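Local coordinates for mitogen-activated protein kinase, putative (Map kinase-like protein) (Leishmania major, PDB 3PG1) that probably acts as an ATP-dependent serine/threonine protein kinase of the MAP kinase family, transferring phosphate from ATP to hydroxyl groups of protein substrates, at residues R11-I14 / A15-A19; R158-P162 / G163-L167; P253-E256 / D257-M260. All blocks are in the same frame, centred on the assembly; numbering follows the deposited sequence. Where two conformers were deposited one is given.

Contact 1 (R11-I14 / A15-A19)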
loop_
_atom_site.group_PDB
_atom_site.type_symbol
_atom_site.label_atom_id
_atom_site.label_comp_id
_atom_site.label_asym_id
_atom_site.label_seq_id
_atom_site.Cartn_x
_atom_site.Cartn_y
_atom_site.Cartn_z
ATOM N N ARG A 11 -8.480 27.629 -2.257
ATOM C CA ARG A 11 -8.889 28.877 -1.614
ATOM C C ARG A 11 -9.307 28.627 -0.152
ATOM O O ARG A 11 -8.854 29.358 0.735
ATOM C CB ARG A 11 -10.005 29.553 -2.445
ATOM C CG ARG A 11 -10.603 30.841 -1.866
ATOM C CD ARG A 11 -11.501 31.584 -2.858
ATOM N NE ARG A 11 -12.540 30.736 -3.455
ATOM C CZ ARG A 11 -12.573 30.374 -4.734
ATOM N NH1 ARG A 11 -11.636 30.795 -5.576
ATOM N NH2 ARG A 11 -13.541 29.585 -5.182
ATOM N N ASP A 12 -10.121 27.567 0.099
ATOM C CA ASP A 12 -10.564 27.180 1.450
ATOM C C ASP A 12 -9.360 26.824 2.341
ATOM O O ASP A 12 -9.249 27.344 3.458
ATOM C CB ASP A 12 -11.572 26.002 1.411
ATOM C CG ASP A 12 -12.996 26.350 0.979
ATOM O OD1 ASP A 12 -13.355 27.555 1.008
ATOM O OD2 ASP A 12 -13.768 25.412 0.661
ATOM N N LEU A 13 -8.448 25.974 1.822
ATOM C CA LEU A 13 -7.245 25.552 2.531
ATOM C C LEU A 13 -6.317 26.723 2.866
ATOM O O LEU A 13 -5.876 26.816 4.015
ATOM C CB LEU A 13 -6.485 24.466 1.755
ATOM C CG LEU A 13 -5.286 23.829 2.486
ATOM C CD1 LEU A 13 -5.730 23.003 3.673
ATOM C CD2 LEU A 13 -4.471 22.989 1.551
ATOM N N ILE A 14 -6.026 27.612 1.872
ATOM C CA ILE A 14 -5.157 28.788 2.063
ATOM C C ILE A 14 -5.656 29.618 3.254
ATOM O O ILE A 14 -4.891 29.854 4.192
ATOM C CB ILE A 14 -4.971 29.638 0.759
ATOM C CG1 ILE A 14 -4.157 28.851 -0.298
ATOM C CG2 ILE A 14 -4.308 31.006 1.058
ATOM C CD1 ILE A 14 -4.109 29.466 -1.747
ATOM N N ALA A 15 -6.955 30.006 3.233
ATOM C CA ALA A 15 -7.597 30.812 4.286
ATOM C C ALA A 15 -7.520 30.119 5.657
ATOM O O ALA A 15 -7.084 30.741 6.625
ATOM C CB ALA A 15 -9.045 31.100 3.917
ATOM N N GLU A 16 -7.893 28.815 5.722
ATOM C CA GLU A 16 -7.854 28.059 6.978
ATOM C C GLU A 16 -6.445 27.966 7.561
ATOM O O GLU A 16 -6.276 28.175 8.765
ATOM C CB GLU A 16 -8.487 26.674 6.810
ATOM C CG GLU A 16 -10.002 26.738 6.705
ATOM C CD GLU A 16 -10.658 25.608 5.930
ATOM O OE1 GLU A 16 -10.018 24.547 5.733
ATOM O OE2 GLU A 16 -11.831 25.780 5.533
ATOM N N LEU A 17 -5.434 27.677 6.709
ATOM C CA LEU A 17 -4.032 27.593 7.141
ATOM C C LEU A 17 -3.503 28.966 7.593
ATOM O O LEU A 17 -2.667 29.027 8.496
ATOM C CB LEU A 17 -3.133 26.981 6.055
ATOM C CG LEU A 17 -3.332 25.471 5.749
ATOM C CD1 LEU A 17 -2.356 25.005 4.694
ATOM C CD2 LEU A 17 -3.153 24.609 6.994
ATOM N N HIS A 18 -4.012 30.053 6.995
ATOM C CA HIS A 18 -3.641 31.432 7.354
ATOM C C HIS A 18 -4.155 31.783 8.751
ATOM O O HIS A 18 -3.371 32.234 9.586
ATOM C CB HIS A 18 -4.123 32.443 6.290
ATOM C CG HIS A 18 -3.190 32.581 5.122
ATOM N ND1 HIS A 18 -1.923 31.996 5.122
ATOM C CD2 HIS A 18 -3.340 33.285 3.975
ATOM C CE1 HIS A 18 -1.369 32.336 3.970
ATOM N NE2 HIS A 18 -2.180 33.111 3.247
ATOM N N ALA A 19 -5.444 31.478 9.023
ATOM C CA ALA A 19 -6.120 31.648 10.317
ATOM C C ALA A 19 -5.366 30.890 11.434
ATOM O O ALA A 19 -5.355 31.330 12.582
ATOM C CB ALA A 19 -7.555 31.138 10.218
#

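Contact 2 (R158-P162 / G163-L167)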
loop_
_atom_site.group_PDB
_atom_site.type_symbol
_atom_site.label_atom_id
_atom_site.label_comp_id
_atom_site.label_asym_id
_atom_site.label_seq_id
_atom_site.Cartn_x
_atom_site.Cartn_y
_atom_site.Cartn_z
ATOM N N ARG A 158 -2.267 -5.508 1.565
ATOM C CA ARG A 158 -3.382 -6.058 0.798
ATOM C C ARG A 158 -3.606 -5.451 -0.585
ATOM O O ARG A 158 -4.322 -6.042 -1.408
ATOM C CB ARG A 158 -4.675 -6.114 1.642
ATOM C CG ARG A 158 -5.635 -7.216 1.197
ATOM C CD ARG A 158 -6.975 -6.989 1.874
ATOM N NE ARG A 158 -8.082 -7.464 1.047
ATOM C CZ ARG A 158 -9.355 -7.471 1.428
ATOM N NH1 ARG A 158 -9.699 -7.023 2.632
ATOM N NH2 ARG A 158 -10.293 -7.934 0.614
ATOM N N ASP A 159 -2.975 -4.300 -0.886
ATOM C CA ASP A 159 -3.150 -3.774 -2.244
ATOM C C ASP A 159 -1.831 -3.149 -2.740
ATOM O O ASP A 159 -1.816 -2.006 -3.224
ATOM C CB ASP A 159 -4.326 -2.772 -2.300
ATOM C CG ASP A 159 -4.725 -2.377 -3.735
ATOM O OD1 ASP A 159 -4.489 -3.194 -4.681
ATOM O OD2 ASP A 159 -5.181 -1.235 -3.927
ATOM N N LEU A 160 -0.730 -3.884 -2.584
ATOM C CA LEU A 160 0.575 -3.382 -2.994
ATOM C C LEU A 160 0.671 -3.449 -4.508
ATOM O O LEU A 160 0.416 -4.488 -5.081
ATOM C CB LEU A 160 1.733 -4.174 -2.350
ATOM C CG LEU A 160 3.158 -3.673 -2.693
ATOM C CD1 LEU A 160 3.508 -2.387 -1.888
ATOM C CD2 LEU A 160 4.202 -4.757 -2.439
ATOM N N HIS A 161 1.063 -2.353 -5.140
ATOM C CA HIS A 161 1.246 -2.289 -6.590
ATOM C C HIS A 161 2.229 -1.137 -6.891
ATOM O O HIS A 161 2.483 -0.343 -5.986
ATOM C CB HIS A 161 -0.117 -2.193 -7.326
ATOM C CG HIS A 161 -0.864 -0.905 -7.126
ATOM N ND1 HIS A 161 -1.977 -0.831 -6.293
ATOM C CD2 HIS A 161 -0.667 0.303 -7.687
ATOM C CE1 HIS A 161 -2.390 0.424 -6.351
ATOM N NE2 HIS A 161 -1.637 1.146 -7.171
ATOM N N PRO A 162 2.848 -1.063 -8.101
ATOM C CA PRO A 162 3.818 0.009 -8.372
ATOM C C PRO A 162 3.339 1.448 -8.100
ATOM O O PRO A 162 4.160 2.277 -7.745
ATOM C CB PRO A 162 4.175 -0.229 -9.858
ATOM C CG PRO A 162 3.946 -1.732 -10.058
ATOM C CD PRO A 162 2.697 -1.949 -9.277
ATOM N N GLY A 163 2.032 1.709 -8.240
ATOM C CA GLY A 163 1.401 3.009 -8.001
ATOM C C GLY A 163 1.474 3.482 -6.559
ATOM O O GLY A 163 1.387 4.682 -6.310
ATOM N N ASN A 164 1.641 2.552 -5.590
ATOM C CA ASN A 164 1.766 2.923 -4.171
ATOM C C ASN A 164 3.156 2.663 -3.607
ATOM O O ASN A 164 3.374 2.670 -2.388
ATOM C CB ASN A 164 0.613 2.395 -3.274
ATOM C CG ASN A 164 0.375 0.927 -3.318
ATOM O OD1 ASN A 164 1.304 0.117 -3.362
ATOM N ND2 ASN A 164 -0.888 0.556 -3.322
ATOM N N ILE A 165 4.111 2.478 -4.516
ATOM C CA ILE A 165 5.517 2.355 -4.148
ATOM C C ILE A 165 6.094 3.665 -4.650
ATOM O O ILE A 165 6.188 3.861 -5.862
ATOM C CB ILE A 165 6.205 1.103 -4.752
ATOM C CG1 ILE A 165 5.577 -0.198 -4.174
ATOM C CG2 ILE A 165 7.729 1.166 -4.454
ATOM C CD1 ILE A 165 5.875 -1.471 -4.990
ATOM N N LEU A 166 6.417 4.574 -3.713
ATOM C CA LEU A 166 6.890 5.947 -3.987
ATOM C C LEU A 166 8.399 6.087 -3.958
ATOM O O LEU A 166 9.075 5.392 -3.193
ATOM C CB LEU A 166 6.267 6.953 -2.983
ATOM C CG LEU A 166 4.740 6.843 -2.735
ATOM C CD1 LEU A 166 4.237 8.030 -1.878
ATOM C CD2 LEU A 166 3.951 6.769 -4.065
ATOM N N LEU A 167 8.916 6.986 -4.809
ATOM C CA LEU A 167 10.333 7.287 -4.969
ATOM C C LEU A 167 10.515 8.778 -4.576
ATOM O O LEU A 167 9.829 9.650 -5.117
ATOM C CB LEU A 167 10.735 7.173 -6.467
ATOM C CG LEU A 167 10.939 5.840 -7.215
ATOM C CD1 LEU A 167 12.349 5.388 -7.187
ATOM C CD2 LEU A 167 9.859 4.801 -6.990
#

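Contact 3 (P253-E256 / D257-M260)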
loop_
_atom_site.group_PDB
_atom_site.type_symbol
_atom_site.label_atom_id
_atom_site.label_comp_id
_atom_site.label_asym_id
_atom_site.label_seq_id
_atom_site.Cartn_x
_atom_site.Cartn_y
_atom_site.Cartn_z
ATOM N N PRO A 253 -1.981 -26.022 -9.513
ATOM C CA PRO A 253 -1.886 -26.372 -8.088
ATOM C C PRO A 253 -2.712 -27.619 -7.775
ATOM O O PRO A 253 -3.620 -27.939 -8.540
ATOM C CB PRO A 253 -2.498 -25.141 -7.396
ATOM C CG PRO A 253 -3.515 -24.659 -8.377
ATOM C CD PRO A 253 -2.892 -24.876 -9.727
ATOM N N LYS A 254 -2.417 -28.321 -6.660
ATOM C CA LYS A 254 -3.211 -29.496 -6.265
ATOM C C LYS A 254 -4.614 -29.002 -5.922
ATOM O O LYS A 254 -4.744 -27.940 -5.290
ATOM C CB LYS A 254 -2.599 -30.169 -5.031
ATOM C CG LYS A 254 -1.663 -31.336 -5.327
ATOM C CD LYS A 254 -1.893 -32.520 -4.362
ATOM C CE LYS A 254 -1.598 -32.237 -2.898
ATOM N NZ LYS A 254 -1.829 -33.433 -2.041
ATOM N N ILE A 255 -5.670 -29.748 -6.332
ATOM C CA ILE A 255 -7.061 -29.352 -6.044
ATOM C C ILE A 255 -7.292 -29.189 -4.533
ATOM O O ILE A 255 -8.015 -28.279 -4.116
ATOM C CB ILE A 255 -8.150 -30.254 -6.729
ATOM C CG1 ILE A 255 -9.614 -29.818 -6.394
ATOM C CG2 ILE A 255 -7.961 -31.733 -6.389
ATOM C CD1 ILE A 255 -10.035 -28.256 -6.721
ATOM N N GLU A 256 -6.629 -30.037 -3.726
ATOM C CA GLU A 256 -6.724 -29.980 -2.264
ATOM C C GLU A 256 -6.241 -28.639 -1.751
ATOM O O GLU A 256 -6.870 -28.071 -0.852
ATOM C CB GLU A 256 -5.986 -31.156 -1.605
ATOM C CG GLU A 256 -6.590 -32.513 -1.953
ATOM C CD GLU A 256 -6.039 -33.236 -3.171
ATOM O OE1 GLU A 256 -6.405 -34.419 -3.370
ATOM O OE2 GLU A 256 -5.245 -32.630 -3.929
ATOM N N ASP A 257 -5.197 -28.065 -2.402
ATOM C CA ASP A 257 -4.688 -26.743 -2.030
ATOM C C ASP A 257 -5.625 -25.625 -2.478
ATOM O O ASP A 257 -5.802 -24.661 -1.749
ATOM C CB ASP A 257 -3.239 -26.535 -2.525
ATOM C CG ASP A 257 -2.191 -27.445 -1.866
ATOM O OD1 ASP A 257 -2.510 -28.088 -0.834
ATOM O OD2 ASP A 257 -1.052 -27.482 -2.356
ATOM N N VAL A 258 -6.295 -25.769 -3.614
ATOM C CA VAL A 258 -7.252 -24.764 -4.077
ATOM C C VAL A 258 -8.436 -24.654 -3.093
ATOM O O VAL A 258 -8.831 -23.546 -2.721
ATOM C CB VAL A 258 -7.699 -25.040 -5.527
ATOM C CG1 VAL A 258 -8.795 -24.090 -5.988
ATOM C CG2 VAL A 258 -6.515 -24.989 -6.473
ATOM N N VAL A 259 -8.982 -25.793 -2.659
ATOM C CA VAL A 259 -10.126 -25.769 -1.747
ATOM C C VAL A 259 -9.798 -25.142 -0.421
ATOM O O VAL A 259 -10.630 -24.418 0.097
ATOM C CB VAL A 259 -11.025 -27.043 -1.679
ATOM C CG1 VAL A 259 -10.992 -27.853 -2.970
ATOM C CG2 VAL A 259 -10.724 -27.900 -0.464
ATOM N N MET A 260 -8.547 -25.304 0.074
ATOM C CA MET A 260 -8.134 -24.648 1.311
ATOM C C MET A 260 -8.045 -23.101 1.237
ATOM O O MET A 260 -8.108 -22.465 2.276
ATOM C CB MET A 260 -6.745 -25.124 1.777
ATOM C CG MET A 260 -6.690 -26.564 2.119
ATOM S SD MET A 260 -5.003 -26.938 2.730
ATOM C CE MET A 260 -5.198 -28.559 2.982
HETATM O O HOH W 1 -0.511 -27.261 -5.001
#

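Contact 1 (R11-I14 / A15-A19)
The backbone N of L17 donates to L13 O at 2.9 Å, with an N-H...O angle of 167°, one of four successive i to i+4 bonds that establish an alpha helix. CG of L13 stands anti to its own backbone N (chi1 -173°), which swings it toward the following turn, where it lies 3.9 Å from CD1 of L17, the two branched ends crossing at a slant. One residue earlier on each turn, E16 folds back over D12 O: its CD is 3.3 Å from that oxygen, and OE2 comes to 4.1 Å from D12 CB. The two carboxylates stay apart, D12 OD1 being 5.1 Å from E16 OE2. E16 OE1 is gripped by a salt bridge from R53 and a hydrogen bond with Y110; R53, which also makes a long, weak ion pair with D12 OD2, probably offsets the repulsion between the carboxylates. I14 and H18 lie side by side, I14 O over one face of the imidazole and CG2 of I14 3.7 Å from H18 NE2. Helix 7-19 lies against the five-stranded sheet, L13, I14 and L17 resting on V26 of strand 25-33 and L13 also reaching I51 and Y110.

Contact 2 (R158-P162 / G163-L167)
Between H161 and I165 the backbone turns tightly, P162 and G163 both having helical torsions, and N164 N donates to H161 O at 3.0 Å while I165 N donates to P162 O at 3.2 Å; both donors stand well above the carbonyl planes. The side chain of N164 then folds back along the chain that leads into the turn. Its CG lies between the backbone N and the carbonyl carbon (chi1 55°), which carries the amide there. ND2 donates to D159 O at 2.7 Å (N-H...O 168°), with that oxygen in the amide plane, while OD1 accepts from H161 N at 3.1 Å, almost straight. ND2 also passes over one face of the H161 ring, toward its rim and 3.2 Å above the plane, the ring and amide planes being 41° apart. ND1 of the ring adds a weak bond to D159 O. L160 CD1 lies near both N164 OD1 and I165 CG1, 3.8 Å from the latter. With H157 just before it, the segment reads HRDLHPGN, a variant of the HRDLKPxN catalytic-loop motif with histidine at the usual lysine position; D159, salt-bridged through OD1 to R200, matches its probable catalytic aspartate. Because one end of the N164 amide donates and the other accepts, its flip is fixed by the bonding pattern, and the backbone on both sides of L160 is pinned to a single buried side chain.

Contact 3 (P253-E256 / D257-M260)
P253 opens the contact by laying its ring against V258, CG to CG2 at 3.6 Å; V258 CG2 is directed there by lying anti to its own carbonyl carbon, beside the backbone N. K254 follows at the N-cap position. Its carbonyl oxygen accepts V258 N at 3.2 Å, in the carbonyl plane, and more weakly D257 N, whose N-H...O angle is a bent 126°. The backbone N of K254 donates to a water at 2.7 Å, which in turn donates to D257 OD2, also at 2.7 Å. I255 O accepts from V259 N at 3.0 Å, nearly straight, and I255 CD1 crosses over to V259 CG1 at 3.9 Å. E256 closes the segment, its O accepting a weak bond from M260 N; the same oxygen has M260 CG at 3.3 Å. The short helix 255-260, just after helix 239-250, is consistent with the start of the insert that MAP kinases carry in the C-terminal lobe. D257 OD2 ties back to K254 N through the water and also takes a salt bridge from R307. At the N-terminal end of the helix and beside that arginine, its carboxylate is probably stabilised in the charged form.

How the contacts relate
From the N terminus, contact 1 comes first, on helix 7-19, which packs on the sheet of the N-terminal lobe. Contact 2 lies in the loop between helix 133-152 and strand 165-167, near the centre of the chain, and ties that strand to the helices of the C-terminal lobe. Contact 3 follows helix 239-250 and starts helix 255-260 at the far end of that lobe. Each closes only a local turn, and the three run in series without nesting or crossing. Centres of contacts 1 and 2 are about 31 Å apart, those of 2 and 3 about 29 Å. Contacts 1 and 3, about 57 Å apart, lie on opposite sides of the chain's centre.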